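Local coordinates for folylpolyglutamate synthase protein FOLC (Mycobacterium tuberculosis, PDB 2VOS) that probably uses ATP to add L-glutamate to dihydropteroate and, one residue at a time, to tetrahydrofolate, giving dihydrofolate and folylpolyglutamates, at residues Glu31-Arg37 / Ala148-Val154; Phe374-Val378 / Ala443-Val447; Ala392-Pro396 / Arg424-Arg429; Phe398-Thr404 / Arg429-Asn435; Leu436-Ile440 / Ala477-Phe482. The contacts are given in a common frame with arbitrary orientation. Residue numbers count along the deposited sequence, not the author numbering.

Contact 1 (Glu31-Arg37 / Ala148-Val154)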
# COMPACT_ATOMS: atom_id res chain seq x y z
N GLU A 31 -15.46 -6.70 -13.79
CA GLU A 31 -15.11 -7.09 -12.41
C GLU A 31 -15.92 -8.34 -11.98
O GLU A 31 -15.42 -9.23 -11.24
CB GLU A 31 -15.42 -5.96 -11.42
CG GLU A 31 -14.43 -4.84 -11.52
CD GLU A 31 -13.05 -5.37 -11.23
OE1 GLU A 31 -12.75 -5.60 -10.05
OE2 GLU A 31 -12.27 -5.58 -12.17
N HIS A 32 -17.19 -8.37 -12.42
CA HIS A 32 -18.07 -9.54 -12.16
C HIS A 32 -17.42 -10.83 -12.71
O HIS A 32 -17.41 -11.85 -12.03
CB HIS A 32 -19.46 -9.33 -12.78
CG HIS A 32 -20.46 -10.39 -12.40
ND1 HIS A 32 -20.78 -10.69 -11.09
CD2 HIS A 32 -21.20 -11.23 -13.16
CE1 HIS A 32 -21.67 -11.67 -11.06
NE2 HIS A 32 -21.95 -12.01 -12.31
N LEU A 33 -16.86 -10.77 -13.92
CA LEU A 33 -16.15 -11.93 -14.47
C LEU A 33 -14.91 -12.25 -13.66
O LEU A 33 -14.68 -13.41 -13.34
CB LEU A 33 -15.68 -11.71 -15.92
CG LEU A 33 -16.76 -11.62 -16.98
CD1 LEU A 33 -16.05 -11.40 -18.33
CD2 LEU A 33 -17.62 -12.87 -16.97
N LEU A 34 -14.07 -11.23 -13.41
CA LEU A 34 -12.79 -11.45 -12.75
C LEU A 34 -13.08 -12.03 -11.37
O LEU A 34 -12.32 -12.87 -10.90
CB LEU A 34 -11.96 -10.14 -12.64
CG LEU A 34 -11.41 -9.58 -13.96
CD1 LEU A 34 -10.65 -8.30 -13.70
CD2 LEU A 34 -10.45 -10.61 -14.48
N ASP A 35 -14.16 -11.60 -10.72
CA ASP A 35 -14.45 -12.08 -9.37
C ASP A 35 -14.85 -13.53 -9.35
O ASP A 35 -14.92 -14.13 -8.26
CB ASP A 35 -15.49 -11.20 -8.66
CG ASP A 35 -14.92 -9.82 -8.29
OD1 ASP A 35 -13.73 -9.60 -8.44
OD2 ASP A 35 -15.67 -8.95 -7.84
N GLN A 36 -15.14 -14.10 -10.53
CA GLN A 36 -15.56 -15.51 -10.57
C GLN A 36 -14.35 -16.41 -10.63
O GLN A 36 -14.48 -17.62 -10.57
CB GLN A 36 -16.48 -15.79 -11.74
CG GLN A 36 -17.86 -15.22 -11.49
CD GLN A 36 -18.74 -15.27 -12.72
OE1 GLN A 36 -19.19 -16.34 -13.12
NE2 GLN A 36 -19.00 -14.12 -13.32
N ARG A 37 -13.17 -15.81 -10.74
CA ARG A 37 -11.95 -16.58 -10.87
C ARG A 37 -11.53 -17.12 -9.51
O ARG A 37 -11.18 -18.29 -9.37
CB ARG A 37 -10.84 -15.71 -11.45
CG ARG A 37 -11.00 -15.49 -12.94
CD ARG A 37 -9.90 -14.72 -13.63
NE ARG A 37 -10.21 -14.66 -15.07
CZ ARG A 37 -9.81 -15.58 -15.95
NH1 ARG A 37 -9.00 -16.57 -15.56
NH2 ARG A 37 -10.18 -15.51 -17.21
N ALA A 148 -7.72 -22.11 -13.61
CA ALA A 148 -7.76 -20.88 -14.41
C ALA A 148 -6.69 -19.90 -13.88
O ALA A 148 -6.11 -20.12 -12.81
CB ALA A 148 -9.13 -20.25 -14.33
N MSE A 149 -6.46 -18.83 -14.61
CA MSE A 149 -5.60 -17.74 -14.12
C MSE A 149 -6.36 -17.05 -13.00
O MSE A 149 -7.57 -16.97 -13.06
CB MSE A 149 -5.31 -16.73 -15.24
CG MSE A 149 -4.61 -17.33 -16.42
SE MSE A 149 -3.78 -15.97 -17.57
CE MSE A 149 -2.36 -15.51 -16.30
N SER A 150 -5.66 -16.55 -11.99
CA SER A 150 -6.32 -15.84 -10.90
C SER A 150 -6.62 -14.42 -11.32
O SER A 150 -6.06 -13.91 -12.31
CB SER A 150 -5.42 -15.77 -9.69
OG SER A 150 -4.29 -14.94 -9.94
N LYS A 151 -7.49 -13.78 -10.57
CA LYS A 151 -7.79 -12.39 -10.83
C LYS A 151 -6.53 -11.51 -10.71
O LYS A 151 -6.30 -10.62 -11.54
CB LYS A 151 -8.85 -11.92 -9.85
CG LYS A 151 -9.04 -10.44 -9.93
CD LYS A 151 -10.24 -9.98 -9.11
CE LYS A 151 -10.51 -8.46 -9.48
NZ LYS A 151 -11.68 -7.86 -8.65
N PHE A 152 -5.68 -11.74 -9.70
CA PHE A 152 -4.47 -10.98 -9.60
C PHE A 152 -3.54 -11.17 -10.83
O PHE A 152 -2.94 -10.19 -11.36
CB PHE A 152 -3.70 -11.22 -8.27
CG PHE A 152 -2.56 -10.22 -8.08
CD1 PHE A 152 -2.84 -8.85 -7.95
CD2 PHE A 152 -1.22 -10.64 -8.11
CE1 PHE A 152 -1.82 -7.90 -7.80
CE2 PHE A 152 -0.19 -9.71 -7.97
CZ PHE A 152 -0.47 -8.33 -7.82
N GLU A 153 -3.40 -12.40 -11.30
CA GLU A 153 -2.60 -12.64 -12.51
C GLU A 153 -3.11 -11.81 -13.70
O GLU A 153 -2.34 -11.17 -14.40
CB GLU A 153 -2.59 -14.13 -12.83
CG GLU A 153 -1.63 -14.87 -11.93
CD GLU A 153 -1.77 -16.40 -12.05
OE1 GLU A 153 -2.65 -16.89 -12.77
OE2 GLU A 153 -0.98 -17.12 -11.43
N VAL A 154 -4.41 -11.82 -13.91
CA VAL A 154 -5.00 -11.05 -14.99
C VAL A 154 -4.81 -9.53 -14.79
O VAL A 154 -4.45 -8.83 -15.75
CB VAL A 154 -6.49 -11.41 -15.19
CG1 VAL A 154 -7.07 -10.55 -16.30
CG2 VAL A 154 -6.61 -12.92 -15.54
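Lys151 NZ donates to two carboxylates of segment 31-37: Glu31 OE1 at 2.9 Å and Asp35 OD1 at 2.7 Å. The two acids lie one helical turn apart, so the extended lysine, with every chi near 180°, reaches both and forms a salt-bridge network. Glu31 OE2 is held separately by the hydroxyl of Tyr120. Arg37 NH1 gives a hydrogen bond to the backbone Met149 O (2.9 Å), while its NH2 makes a salt bridge to Asp135 on helix 117-140, which also accepts from Met149 N. Val154 CG2 lies over one face of the guanidinium, and Leu34 CD2 meets Val154 CG1 at 3.8 Å. Within 148-154, Glu153 N donates to Ser150 OG (3.0 Å) and Ser150 N to Glu153 OE1 (3.1 Å); Glu153 OE2 is paired with Arg49. These reciprocal bonds make a capping box, the characteristic N-terminal start of a helix, here helix 151-165 in the Mur ligase middle domain, docked against the end of helix 23-34.

Contact 2 (Phe374-Val378 / Ala443-Val447)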
# COMPACT_ATOMS: atom_id res chain seq x y z
N PHE A 374 -10.37 13.86 22.35
CA PHE A 374 -11.28 12.72 22.35
C PHE A 374 -11.24 12.12 20.95
O PHE A 374 -11.43 12.84 19.98
CB PHE A 374 -12.70 13.16 22.69
CG PHE A 374 -13.68 12.03 22.84
CD1 PHE A 374 -13.77 11.32 24.03
CD2 PHE A 374 -14.51 11.69 21.80
CE1 PHE A 374 -14.67 10.27 24.16
CE2 PHE A 374 -15.40 10.63 21.92
CZ PHE A 374 -15.49 9.93 23.11
N LEU A 375 -10.97 10.83 20.86
CA LEU A 375 -10.95 10.12 19.56
C LEU A 375 -11.80 8.84 19.65
O LEU A 375 -11.67 8.06 20.62
CB LEU A 375 -9.52 9.72 19.22
CG LEU A 375 -8.58 10.77 18.69
CD1 LEU A 375 -7.26 10.09 18.33
CD2 LEU A 375 -9.18 11.41 17.43
N VAL A 376 -12.66 8.61 18.66
CA VAL A 376 -13.43 7.36 18.58
C VAL A 376 -12.98 6.56 17.36
O VAL A 376 -12.85 7.13 16.27
CB VAL A 376 -14.93 7.66 18.40
CG1 VAL A 376 -15.75 6.33 18.33
CG2 VAL A 376 -15.42 8.53 19.55
N GLY A 377 -12.69 5.27 17.51
CA GLY A 377 -12.24 4.51 16.35
C GLY A 377 -13.49 3.89 15.73
O GLY A 377 -14.46 3.62 16.46
N VAL A 378 -13.49 3.65 14.41
CA VAL A 378 -14.57 2.92 13.76
C VAL A 378 -13.76 1.88 13.09
O VAL A 378 -12.84 2.20 12.29
CB VAL A 378 -15.39 3.77 12.72
CG1 VAL A 378 -16.29 2.90 11.76
CG2 VAL A 378 -16.27 4.80 13.43
N ALA A 443 -20.26 6.93 15.98
CA ALA A 443 -19.06 7.65 16.38
C ALA A 443 -19.40 9.12 16.48
O ALA A 443 -18.90 9.84 17.35
CB ALA A 443 -17.89 7.44 15.38
N THR A 444 -20.25 9.58 15.58
CA THR A 444 -20.52 10.99 15.52
C THR A 444 -21.27 11.41 16.78
O THR A 444 -20.99 12.46 17.33
CB THR A 444 -21.35 11.38 14.27
OG1 THR A 444 -20.58 11.05 13.10
CG2 THR A 444 -21.73 12.91 14.31
N SER A 445 -22.21 10.60 17.23
CA SER A 445 -22.93 11.00 18.42
C SER A 445 -21.99 10.92 19.65
O SER A 445 -22.10 11.72 20.55
CB SER A 445 -24.25 10.22 18.58
OG SER A 445 -23.99 8.87 18.88
N LEU A 446 -21.02 10.01 19.64
CA LEU A 446 -20.09 9.96 20.76
C LEU A 446 -19.21 11.23 20.79
O LEU A 446 -18.95 11.83 21.82
CB LEU A 446 -19.22 8.70 20.67
CG LEU A 446 -19.89 7.33 20.83
CD1 LEU A 446 -18.87 6.19 20.63
CD2 LEU A 446 -20.58 7.20 22.18
N VAL A 447 -18.79 11.67 19.62
CA VAL A 447 -17.94 12.83 19.53
C VAL A 447 -18.76 14.13 19.87
O VAL A 447 -18.20 15.05 20.45
CB VAL A 447 -17.36 12.85 18.10
CG1 VAL A 447 -17.26 14.26 17.61
CG2 VAL A 447 -16.04 12.11 18.05
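Apolar contacts carry this meeting of strand 374-378 with helix 443-447, whose axes run nearly antiparallel (170°) and approach to 8.7 Å. Val376 is central. Val376 CG1 touches Ala443 CB at 3.8 Å and Leu446 CD1 at 3.9 Å, and Val376 CG2 meets Val447 CG2 at 3.9 Å. Toward the C-terminal end of the strand, Val378 CG2 reaches Ala443 CB at 3.7 Å, so the small alanine serves two valines. The aromatic contacts come from Phe374: Val447 CG2 sits at the edge of its ring, 4.1 Å from CD2, and Leu446 CB is 4.5 Å from CE2. One polar atom approaches the ring, Leu446 O at 3.7 Å from Phe374 CE2, but that carbonyl finds no donor there. Strand hydrogen bonding runs sideways instead, Val376 to Gly465 and Val467, Gly377 to Ser400 and Val402, which places this strand inside the parallel part of the sheet of the glutamate ligase domain. Leu375 points away from the helix, as strand alternation requires. With branched and small side chains interlocking and neither charge nor hydrogen bond between the segments, helix 436-451 is held on the sheet by hydrophobic packing and close fit.

Contact 3 (Ala392-Pro396 / Arg424-Arg429)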
# COMPACT_ATOMS: atom_id res chain seq x y z
N ALA A 392 -4.51 -3.66 20.41
CA ALA A 392 -3.57 -3.30 21.49
C ALA A 392 -2.78 -2.01 21.11
O ALA A 392 -2.48 -1.20 21.97
CB ALA A 392 -2.63 -4.45 21.78
N ALA A 393 -2.52 -1.81 19.82
CA ALA A 393 -1.80 -0.62 19.38
C ALA A 393 -2.71 0.59 19.42
O ALA A 393 -2.24 1.73 19.61
CB ALA A 393 -1.26 -0.81 17.92
N LEU A 394 -4.02 0.38 19.26
CA LEU A 394 -4.94 1.53 19.15
C LEU A 394 -5.58 1.89 20.48
O LEU A 394 -6.08 3.02 20.65
CB LEU A 394 -6.03 1.26 18.11
CG LEU A 394 -5.41 1.08 16.72
CD1 LEU A 394 -6.42 0.60 15.64
CD2 LEU A 394 -4.73 2.36 16.31
N GLU A 395 -5.57 0.95 21.42
CA GLU A 395 -6.25 1.21 22.71
C GLU A 395 -5.74 2.45 23.44
O GLU A 395 -6.52 3.15 24.06
CB GLU A 395 -6.18 0.00 23.64
CG GLU A 395 -7.00 0.21 24.92
CD GLU A 395 -6.21 0.90 26.02
OE1 GLU A 395 -4.98 0.93 25.89
OE2 GLU A 395 -6.81 1.40 27.00
N PRO A 396 -4.42 2.71 23.41
CA PRO A 396 -3.94 3.92 24.06
C PRO A 396 -4.41 5.25 23.42
O PRO A 396 -4.27 6.30 24.04
CB PRO A 396 -2.41 3.80 23.93
CG PRO A 396 -2.15 2.29 23.78
CD PRO A 396 -3.31 1.89 22.88
N ARG A 424 -9.41 -5.93 25.03
CA ARG A 424 -8.43 -4.86 25.16
C ARG A 424 -8.97 -3.52 25.70
O ARG A 424 -8.31 -2.85 26.46
CB ARG A 424 -7.74 -4.60 23.81
CG ARG A 424 -6.95 -5.78 23.35
CD ARG A 424 -5.57 -5.67 23.95
NE ARG A 424 -4.78 -6.84 23.64
CZ ARG A 424 -3.59 -7.08 24.17
NH1 ARG A 424 -3.07 -6.21 25.03
NH2 ARG A 424 -2.93 -8.20 23.87
N PHE A 425 -10.18 -3.13 25.31
CA PHE A 425 -10.71 -1.85 25.72
C PHE A 425 -11.53 -1.88 27.02
O PHE A 425 -11.66 -0.84 27.69
CB PHE A 425 -11.58 -1.27 24.61
CG PHE A 425 -10.81 -0.69 23.46
CD1 PHE A 425 -10.14 -1.53 22.57
CD2 PHE A 425 -10.77 0.69 23.25
CE1 PHE A 425 -9.43 -1.00 21.48
CE2 PHE A 425 -10.07 1.23 22.16
CZ PHE A 425 -9.41 0.40 21.29
N GLY A 426 -12.07 -3.06 27.36
CA GLY A 426 -13.11 -3.18 28.36
C GLY A 426 -14.41 -2.92 27.62
O GLY A 426 -14.46 -2.06 26.75
N PRO A 427 -15.46 -3.69 27.92
CA PRO A 427 -16.76 -3.54 27.29
C PRO A 427 -17.39 -2.13 27.36
O PRO A 427 -18.14 -1.78 26.44
CB PRO A 427 -17.62 -4.57 28.04
CG PRO A 427 -16.91 -4.76 29.35
CD PRO A 427 -15.47 -4.76 28.93
N ASP A 428 -17.08 -1.33 28.38
CA ASP A 428 -17.58 0.07 28.44
C ASP A 428 -17.09 1.00 27.33
O ASP A 428 -17.71 2.01 27.08
CB ASP A 428 -17.29 0.69 29.80
CG ASP A 428 -18.04 -0.02 30.93
OD1 ASP A 428 -19.06 0.52 31.43
OD2 ASP A 428 -17.62 -1.14 31.30
N ARG A 429 -15.99 0.67 26.67
CA ARG A 429 -15.45 1.51 25.60
C ARG A 429 -15.72 0.95 24.20
O ARG A 429 -15.08 1.36 23.18
CB ARG A 429 -13.95 1.72 25.84
CG ARG A 429 -13.65 2.44 27.13
CD ARG A 429 -12.17 2.30 27.48
NE ARG A 429 -11.30 2.88 26.45
CZ ARG A 429 -9.99 2.62 26.39
NH1 ARG A 429 -9.44 1.80 27.30
NH2 ARG A 429 -9.22 3.17 25.45
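Arg429 NH1 donates to Glu395 OE2 at 2.7 Å, nearly straight and part of a salt bridge, and Arg429 NH2 donates to the backbone Glu395 O at 3.0 Å; a further bond from Arg429 NH2 to Glu395 OE2, at 3.4 Å, is weak. The same guanidinium also bonds Phe398 O and Asp399 O, so it ties together the turn that leads from helix 387-394 into strand 400-403. In this alpha/beta domain, the glutamate ligase domain of the Mur ligase family, segment 392-396 carries the end of helix 387-394, and 424-429 the end of helix 414-425 and the turn after it: that helix stops at Gly426, which has positive phi, and the chain turns back toward strand 430-432. Beside the salt bridge, Glu395 CG lies over the face of the Phe425 ring, 4.0 Å from its centroid, a CH-pi contact almost along the ring normal; Glu395 CA is 3.6 Å from Phe425 CZ. At the outer margin Ala392 CB covers one face of the Arg424 guanidinium, 3.7 Å from its CZ, while Arg424 NH2 is paired with Asp388.

Contact 4 (Phe398-Thr404 / Arg429-Asn435)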
# COMPACT_ATOMS: atom_id res chain seq x y z
N PHE A 398 -7.59 5.59 21.26
CA PHE A 398 -9.04 5.65 21.01
C PHE A 398 -9.74 5.60 22.38
O PHE A 398 -9.71 4.56 23.11
CB PHE A 398 -9.56 4.46 20.14
CG PHE A 398 -9.09 4.49 18.67
CD1 PHE A 398 -8.50 5.60 18.13
CD2 PHE A 398 -9.33 3.38 17.83
CE1 PHE A 398 -8.11 5.63 16.81
CE2 PHE A 398 -8.94 3.38 16.48
CZ PHE A 398 -8.33 4.51 15.96
N ASP A 399 -10.43 6.68 22.72
CA ASP A 399 -11.22 6.70 23.94
C ASP A 399 -12.29 5.60 23.90
O ASP A 399 -12.60 4.94 24.93
CB ASP A 399 -11.89 8.07 24.08
CG ASP A 399 -10.87 9.12 24.35
OD1 ASP A 399 -10.50 9.21 25.55
OD2 ASP A 399 -10.36 9.75 23.37
N SER A 400 -12.88 5.43 22.72
CA SER A 400 -13.71 4.25 22.51
C SER A 400 -13.67 3.81 21.09
O SER A 400 -13.13 4.50 20.22
CB SER A 400 -15.17 4.44 23.02
OG SER A 400 -15.86 5.35 22.21
N VAL A 401 -14.28 2.66 20.82
CA VAL A 401 -14.28 2.14 19.48
C VAL A 401 -15.69 1.65 19.11
O VAL A 401 -16.43 1.14 19.98
CB VAL A 401 -13.18 1.07 19.37
CG1 VAL A 401 -13.47 -0.13 20.36
CG2 VAL A 401 -12.98 0.63 17.94
N VAL A 402 -16.09 1.87 17.86
CA VAL A 402 -17.32 1.28 17.31
C VAL A 402 -16.86 0.23 16.32
O VAL A 402 -16.19 0.56 15.34
CB VAL A 402 -18.13 2.35 16.51
CG1 VAL A 402 -19.50 1.77 16.08
CG2 VAL A 402 -18.30 3.63 17.37
N VAL A 403 -17.20 -1.03 16.58
CA VAL A 403 -16.81 -2.13 15.70
C VAL A 403 -17.94 -2.46 14.77
O VAL A 403 -19.12 -2.38 15.13
CB VAL A 403 -16.38 -3.39 16.49
CG1 VAL A 403 -15.17 -3.09 17.37
CG2 VAL A 403 -17.49 -3.85 17.36
N THR A 404 -17.61 -2.80 13.52
CA THR A 404 -18.60 -3.03 12.52
C THR A 404 -18.05 -4.01 11.48
O THR A 404 -17.08 -4.73 11.74
CB THR A 404 -19.11 -1.66 11.91
OG1 THR A 404 -20.22 -1.90 11.03
CG2 THR A 404 -18.03 -0.93 11.14
N ARG A 429 -15.99 0.67 26.67
CA ARG A 429 -15.45 1.51 25.60
C ARG A 429 -15.72 0.95 24.20
O ARG A 429 -15.08 1.36 23.18
CB ARG A 429 -13.95 1.72 25.84
CG ARG A 429 -13.65 2.44 27.13
CD ARG A 429 -12.17 2.30 27.48
NE ARG A 429 -11.30 2.88 26.45
CZ ARG A 429 -9.99 2.62 26.39
NH1 ARG A 429 -9.44 1.80 27.30
NH2 ARG A 429 -9.22 3.17 25.45
N VAL A 430 -16.65 0.01 24.13
CA VAL A 430 -16.92 -0.66 22.87
C VAL A 430 -18.38 -0.53 22.46
O VAL A 430 -19.27 -0.73 23.26
CB VAL A 430 -16.55 -2.18 22.92
CG1 VAL A 430 -16.80 -2.83 21.51
CG2 VAL A 430 -15.10 -2.39 23.42
N ARG A 431 -18.62 -0.18 21.21
CA ARG A 431 -19.98 -0.20 20.69
C ARG A 431 -19.99 -0.95 19.38
O ARG A 431 -18.92 -1.16 18.76
CB ARG A 431 -20.51 1.23 20.58
CG ARG A 431 -20.84 1.76 21.98
CD ARG A 431 -21.44 3.17 21.94
NE ARG A 431 -21.81 3.73 23.26
CZ ARG A 431 -20.96 3.93 24.27
NH1 ARG A 431 -19.66 3.60 24.18
NH2 ARG A 431 -21.41 4.47 25.40
N THR A 432 -21.17 -1.35 18.92
CA THR A 432 -21.27 -2.10 17.67
C THR A 432 -22.24 -1.41 16.72
O THR A 432 -23.13 -0.68 17.14
CB THR A 432 -21.79 -3.55 17.91
OG1 THR A 432 -23.11 -3.48 18.41
CG2 THR A 432 -20.90 -4.38 18.85
N ALA A 433 -22.09 -1.65 15.43
CA ALA A 433 -23.06 -1.14 14.46
C ALA A 433 -23.05 -2.12 13.29
O ALA A 433 -22.00 -2.65 12.94
CB ALA A 433 -22.67 0.29 13.98
N GLU A 434 -24.22 -2.32 12.67
CA GLU A 434 -24.39 -3.35 11.65
C GLU A 434 -23.60 -3.04 10.39
O GLU A 434 -23.21 -3.96 9.65
CB GLU A 434 -25.86 -3.54 11.29
CG GLU A 434 -26.76 -4.03 12.47
CD GLU A 434 -28.20 -4.38 12.02
OE1 GLU A 434 -28.43 -4.62 10.80
OE2 GLU A 434 -29.11 -4.41 12.89
N ASN A 435 -23.39 -1.75 10.10
CA ASN A 435 -22.67 -1.39 8.89
C ASN A 435 -21.92 -0.07 9.10
O ASN A 435 -22.10 0.65 10.11
CB ASN A 435 -23.62 -1.29 7.69
CG ASN A 435 -24.69 -0.24 7.89
OD1 ASN A 435 -24.37 0.92 8.15
ND2 ASN A 435 -25.94 -0.63 7.79
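Strands 400-403 and 430-432 run parallel, their axes 4.5 Å apart at closest and inclined by 22°. Hydrogen bonds pass alternately between them: Val401 N to Arg429 O, Arg431 N to Val401 O and Val403 N to Arg431 O, each 2.8 Å, then Ala433 N to Val403 O at 3.1 Å. On one face Val401, Val403, Val430 and Thr432 form a low ridge. Val430 fits between the two valines, its CG2 4.1 Å from Val401 CG1 and its CG1 4.3 Å from Val403 CG2, and Thr432 CG2 meets Val403 CG2 at 3.8 Å. On the other face Val402 CG1 packs beside the small Ala433, 4.1 Å from its CB. Both ends are closed by side chains: Arg429 donates from NH2 to Phe398 O (2.8 Å) and from NE to Asp399 O (2.9 Å), with NH1 paired to Glu395, while Thr404 OG1 donates to Ala433 O at 2.7 Å. These are the two strands of a beta-alpha-beta unit, strand 430-432 being outermost in the sheet, and connecting helix 414-425 covers the Val403 and Thr432 face; helix 436-451 packs on Val402 and Arg431, and strand 374-379 flanks strand 400-403 on its other side.

Contact 5 (Leu436-Ile440 / Ala477-Phe482)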
# COMPACT_ATOMS: atom_id res chain seq x y z
N LEU A 436 -21.06 0.23 8.15
CA LEU A 436 -20.17 1.34 8.25
C LEU A 436 -20.85 2.69 8.38
O LEU A 436 -20.39 3.57 9.15
CB LEU A 436 -19.23 1.32 7.03
CG LEU A 436 -18.10 2.31 7.11
CD1 LEU A 436 -17.24 2.01 8.32
CD2 LEU A 436 -17.23 2.28 5.81
N ARG A 437 -21.91 2.92 7.61
CA ARG A 437 -22.62 4.17 7.74
C ARG A 437 -23.21 4.30 9.13
O ARG A 437 -23.10 5.35 9.76
CB ARG A 437 -23.72 4.28 6.67
CG ARG A 437 -24.43 5.64 6.63
CD ARG A 437 -25.41 5.71 5.41
NE ARG A 437 -24.74 5.27 4.17
CZ ARG A 437 -25.32 5.24 2.97
NH1 ARG A 437 -26.59 5.62 2.82
NH2 ARG A 437 -24.63 4.81 1.91
N ASP A 438 -23.85 3.25 9.62
CA ASP A 438 -24.35 3.27 11.00
C ASP A 438 -23.19 3.57 12.01
O ASP A 438 -23.38 4.35 12.96
CB ASP A 438 -24.98 1.92 11.36
CG ASP A 438 -26.43 1.73 10.80
OD1 ASP A 438 -26.98 2.57 10.03
OD2 ASP A 438 -27.02 0.68 11.18
N ALA A 439 -22.05 2.92 11.82
CA ALA A 439 -20.92 3.03 12.75
C ALA A 439 -20.44 4.47 12.78
O ALA A 439 -20.21 5.01 13.86
CB ALA A 439 -19.79 2.15 12.37
N ILE A 440 -20.36 5.10 11.62
CA ILE A 440 -19.97 6.51 11.61
C ILE A 440 -21.00 7.40 12.34
O ILE A 440 -20.65 8.42 12.98
CB ILE A 440 -19.65 7.03 10.19
CG1 ILE A 440 -18.37 6.34 9.68
CG2 ILE A 440 -19.40 8.55 10.21
CD1 ILE A 440 -18.23 6.31 8.18
N ALA A 477 -14.14 1.92 1.70
CA ALA A 477 -15.62 2.12 1.72
C ALA A 477 -15.98 3.48 2.30
O ALA A 477 -16.85 4.17 1.82
CB ALA A 477 -16.36 0.99 2.52
N ALA A 478 -15.27 3.87 3.34
CA ALA A 478 -15.46 5.16 3.96
C ALA A 478 -15.09 6.27 2.98
O ALA A 478 -15.79 7.30 2.93
CB ALA A 478 -14.61 5.26 5.28
N ARG A 479 -14.02 6.10 2.19
CA ARG A 479 -13.62 7.12 1.29
C ARG A 479 -14.77 7.40 0.26
O ARG A 479 -15.05 8.56 -0.12
CB ARG A 479 -12.29 6.74 0.60
CG ARG A 479 -11.60 7.96 -0.05
CD ARG A 479 -10.10 7.63 -0.43
NE ARG A 479 -9.36 8.87 -0.68
CZ ARG A 479 -9.37 9.54 -1.83
NH1 ARG A 479 -10.07 9.09 -2.87
NH2 ARG A 479 -8.68 10.68 -1.93
N THR A 480 -15.42 6.33 -0.20
CA THR A 480 -16.55 6.43 -1.11
C THR A 480 -17.78 7.08 -0.41
O THR A 480 -18.45 7.93 -0.99
CB THR A 480 -16.89 5.03 -1.62
OG1 THR A 480 -15.84 4.57 -2.50
CG2 THR A 480 -18.24 5.01 -2.35
N LEU A 481 -18.07 6.72 0.83
CA LEU A 481 -19.10 7.40 1.61
C LEU A 481 -18.88 8.91 1.70
O LEU A 481 -19.84 9.69 1.67
CB LEU A 481 -19.21 6.82 3.02
CG LEU A 481 -19.75 5.38 3.09
CD1 LEU A 481 -19.77 4.88 4.56
CD2 LEU A 481 -21.18 5.27 2.40
N PHE A 482 -17.62 9.34 1.80
CA PHE A 482 -17.31 10.76 1.88
C PHE A 482 -17.20 11.42 0.52
O PHE A 482 -16.86 12.58 0.42
CB PHE A 482 -16.02 10.95 2.72
CG PHE A 482 -16.29 10.95 4.19
CD1 PHE A 482 -16.70 12.12 4.79
CD2 PHE A 482 -16.16 9.80 4.97
CE1 PHE A 482 -16.97 12.17 6.10
CE2 PHE A 482 -16.43 9.83 6.27
CZ PHE A 482 -16.87 11.02 6.85
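Ala477 opens the contact on the helix 477-481 side: its CB is 3.6 Å from Leu436 CD2, at the start of helix 436-451. Leu436 CD2 also comes to 3.5 Å from Ala478 N and 4.0 Å from Ala478 CB, so Leu436 lies close along the helix backbone, where two alanines leave room for it. These two helices pack on one face of the six-stranded sheet in the glutamate ligase domain, with their axes inclined at 73° and no nearer than 11.1 Å; long side chains have to span that gap. Beneath them, Ile468 of strand 464-469 touches Ile440, Ala478 and Phe482. One turn beyond Ala477, Leu481 buries more of its surface here than any other residue of the two segments: its CD1 meets Leu436 CD2 at 3.8 Å and Ile440 CD1 at 4.2 Å, and its CD2 lies at the edge of the Arg437 guanidinium, 3.5 Å from NH2. Phe482, just past the helix, swings its ring back so that CE2 comes within 4.4 Å of Ile440 CD1.

Overall arrangement
From the N terminus, contact 1 comes first, closing a long loop that brings the end of helix 23-34 onto the start of helix 151-165. It finishes before the others begin and touches none of them. The remaining four belong to the C-terminal part. Contact 2 closes the loop from strand 374-379 to helix 436-451, and contacts 3 and 4 nest within it; those two cross each other and share Arg429. Contact 5 crosses contact 2, both using helix 436-451, and carries the tie on to helix 472-481. Contacts 2 and 4 join directly through backbone bonds between strands 374-379 and 400-403, whereas contacts 3 and 5 stay about 11 Å apart at their nearest atoms.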